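Local coordinates for protein EH1AB1 (PDB 6I8F) that hydrolyses esters and, as an alpha/beta hydrolase, probably does so with a serine nucleophile, at residues A[39-42]-A[43-47]. Residues are numbered along the deposited sequence; the frame is centred on the assembly and turned at random.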
ATOM      1  N   ASP A  39     -30.155  17.997   8.550  1.00 58.76           N
ATOM      2  CA  ASP A  39     -31.319  17.661   7.721  1.00 61.53           C
ATOM      3  C   ASP A  39     -32.362  18.790   7.711  1.00 60.21           C
ATOM      4  O   ASP A  39     -33.127  18.913   6.754  1.00 63.55           O
ATOM      5  CB  ASP A  39     -31.975  16.367   8.204  1.00 67.44           C
ATOM      6  CG  ASP A  39     -32.490  16.418   9.633  1.00 74.61           C
ATOM      7  OD1 ASP A  39     -31.815  17.045  10.480  1.00 77.78           O
ATOM      8  OD2 ASP A  39     -33.567  15.833   9.883  1.00 82.24           O
ATOM      9  N   THR A  40     -32.410  19.596   8.776  1.00 54.88           N
ATOM     10  CA  THR A  40     -33.463  20.599   8.955  1.00 52.16           C
ATOM     11  C   THR A  40     -33.080  21.920   8.282  1.00 50.76           C
ATOM     12  O   THR A  40     -33.914  22.808   8.146  1.00 52.95           O
ATOM     13  CB  THR A  40     -33.740  20.846  10.444  1.00 54.31           C
ATOM     14  OG1 THR A  40     -32.621  21.538  10.998  1.00 53.77           O
ATOM     15  CG2 THR A  40     -33.981  19.572  11.225  1.00 55.24           C
ATOM     16  N   LEU A  41     -31.812  22.059   7.886  1.00 47.86           N
ATOM     17  CA  LEU A  41     -31.306  23.324   7.384  1.00 46.03           C
ATOM     18  C   LEU A  41     -31.392  23.359   5.862  1.00 43.11           C
ATOM     19  O   LEU A  41     -31.264  22.327   5.205  1.00 43.20           O
ATOM     20  CB  LEU A  41     -29.860  23.505   7.851  1.00 48.09           C
ATOM     21  CG  LEU A  41     -29.655  23.491   9.365  1.00 49.32           C
ATOM     22  CD1 LEU A  41     -28.182  23.673   9.706  1.00 51.48           C
ATOM     23  CD2 LEU A  41     -30.503  24.559  10.045  1.00 47.32           C
ATOM     24  N   PRO A  42     -31.598  24.558   5.268  1.00 38.97           N
ATOM     25  CA  PRO A  42     -31.355  24.771   3.841  1.00 38.55           C
ATOM     26  C   PRO A  42     -29.911  24.367   3.491  1.00 37.32           C
ATOM     27  O   PRO A  42     -29.030  24.435   4.364  1.00 36.92           O
ATOM     28  CB  PRO A  42     -31.551  26.281   3.632  1.00 38.17           C
ATOM     29  CG  PRO A  42     -32.347  26.752   4.837  1.00 37.76           C
ATOM     30  CD  PRO A  42     -32.029  25.785   5.957  1.00 38.12           C
ATOM     31  N   HIS A  43     -29.675  23.959   2.237  1.00 33.18           N
ATOM     32  CA  HIS A  43     -28.382  23.388   1.862  1.00 33.97           C
ATOM     33  C   HIS A  43     -27.278  24.446   1.970  1.00 33.44           C
ATOM     34  O   HIS A  43     -26.198  24.128   2.444  1.00 34.65           O
ATOM     35  CB  HIS A  43     -28.444  22.696   0.490  1.00 32.79           C
ATOM     36  CG  HIS A  43     -29.200  21.410   0.528  1.00 31.08           C
ATOM     37  ND1 HIS A  43     -30.576  21.360   0.382  1.00 32.17           N
ATOM     38  CD2 HIS A  43     -28.797  20.137   0.741  1.00 32.24           C
ATOM     39  CE1 HIS A  43     -30.984  20.109   0.480  1.00 32.42           C
ATOM     40  NE2 HIS A  43     -29.910  19.334   0.695  1.00 32.18           N
ATOM     41  N   ALA A  44     -27.553  25.693   1.568  1.00 34.36           N
ATOM     42  CA  ALA A  44     -26.521  26.751   1.589  1.00 34.84           C
ATOM     43  C   ALA A  44     -26.116  27.079   3.035  1.00 36.19           C
ATOM     44  O   ALA A  44     -24.958  27.387   3.297  1.00 37.77           O
ATOM     45  CB  ALA A  44     -26.991  27.980   0.859  1.00 33.62           C
ATOM     46  N   VAL A  45     -27.073  26.975   3.965  1.00 37.74           N
ATOM     47  CA  VAL A  45     -26.863  27.265   5.382  1.00 38.21           C
ATOM     48  C   VAL A  45     -26.055  26.130   6.021  1.00 37.41           C
ATOM     49  O   VAL A  45     -25.071  26.372   6.731  1.00 36.41           O
ATOM     50  CB  VAL A  45     -28.208  27.463   6.111  1.00 41.43           C
ATOM     51  CG1 VAL A  45     -28.038  27.557   7.622  1.00 40.99           C
ATOM     52  CG2 VAL A  45     -28.952  28.682   5.574  1.00 42.27           C
ATOM     53  N   GLY A  46     -26.527  24.901   5.806  1.00 34.57           N
ATOM     54  CA  GLY A  46     -25.877  23.708   6.301  1.00 33.94           C
ATOM     55  C   GLY A  46     -24.459  23.589   5.768  1.00 33.25           C
ATOM     56  O   GLY A  46     -23.554  23.212   6.508  1.00 32.27           O
ATOM     57  N   ARG A  47     -24.283  23.914   4.478  1.00 31.25           N
ATOM     58  CA  ARG A  47     -22.990  23.854   3.808  1.00 29.34           C
ATOM     59  C   ARG A  47     -22.002  24.750   4.562  1.00 30.08           C
ATOM     60  O   ARG A  47     -20.910  24.327   4.903  1.00 27.01           O
ATOM     61  CB  ARG A  47     -23.119  24.266   2.336  1.00 26.69           C
ATOM     62  CG  ARG A  47     -21.794  24.538   1.634  1.00 25.96           C
ATOM     63  CD  ARG A  47     -21.978  25.001   0.197  1.00 25.00           C
ATOM     64  NE  ARG A  47     -22.787  24.053  -0.545  1.00 25.80           N
ATOM     65  CZ  ARG A  47     -23.736  24.356  -1.439  1.00 26.07           C
ATOM     66  NH1 ARG A  47     -24.128  25.607  -1.645  1.00 23.43           N
ATOM     67  NH2 ARG A  47     -24.283  23.375  -2.136  1.00 25.74           N
TER
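Pro-42 meets Val-45 and Gly-46 in a local helix-start contact, where the loop after helix 18-32 turns into helix 43-55 on the surface of this alpha/beta hydrolase. Two lines of evidence define it, one from the backbone and one from apolar side chains. Pro-42 occupies the N-cap position, and its carbonyl oxygen accepts the first i to i+4 bond of the helix: Gly-46 N lies 2.9 Å from Pro-42 O, with an N-H...O angle of 174°. A second approach to the same oxygen, Val-45 N to Pro-42 O at 3.2 Å, is bent to 123° and counts only as weak. The following i to i+4 bond, Arg-47 N to His-43 O at 2.8 Å, continues the ladder one residue on.

Outside this bond, the pyrrolidine ring of Pro-42 runs alongside Val-45, both side chains pointing the same way. Val-45 places CG1 anti to its backbone N (chi1 171°), which leaves CG2 beside that N and 4.0 Å from Pro-42 CG. Leu-41 points toward the first turn: its CD1 stands 4.1 Å from Gly-46 CA, in contact with backbone where no side chain intervenes, and 4.4 Å from Val-45 CG1, a looser touch.

The side chain of His-43 sets off away from the loop segment, yet its CB lies 3.7 Å from Pro-42 C. The imidazole stacks on Trp-231 and hydrogen-bonds through NE2 to Trp-231 O, while Trp-231 NE1 donates to Leu-41 O, so one tryptophan ties together both sides of the junction. Proline lacks an amide N-H to donate, but its carbonyl remains available, so Pro-42 can begin the helix as an acceptor while its ring adds apolar contact with Val-45.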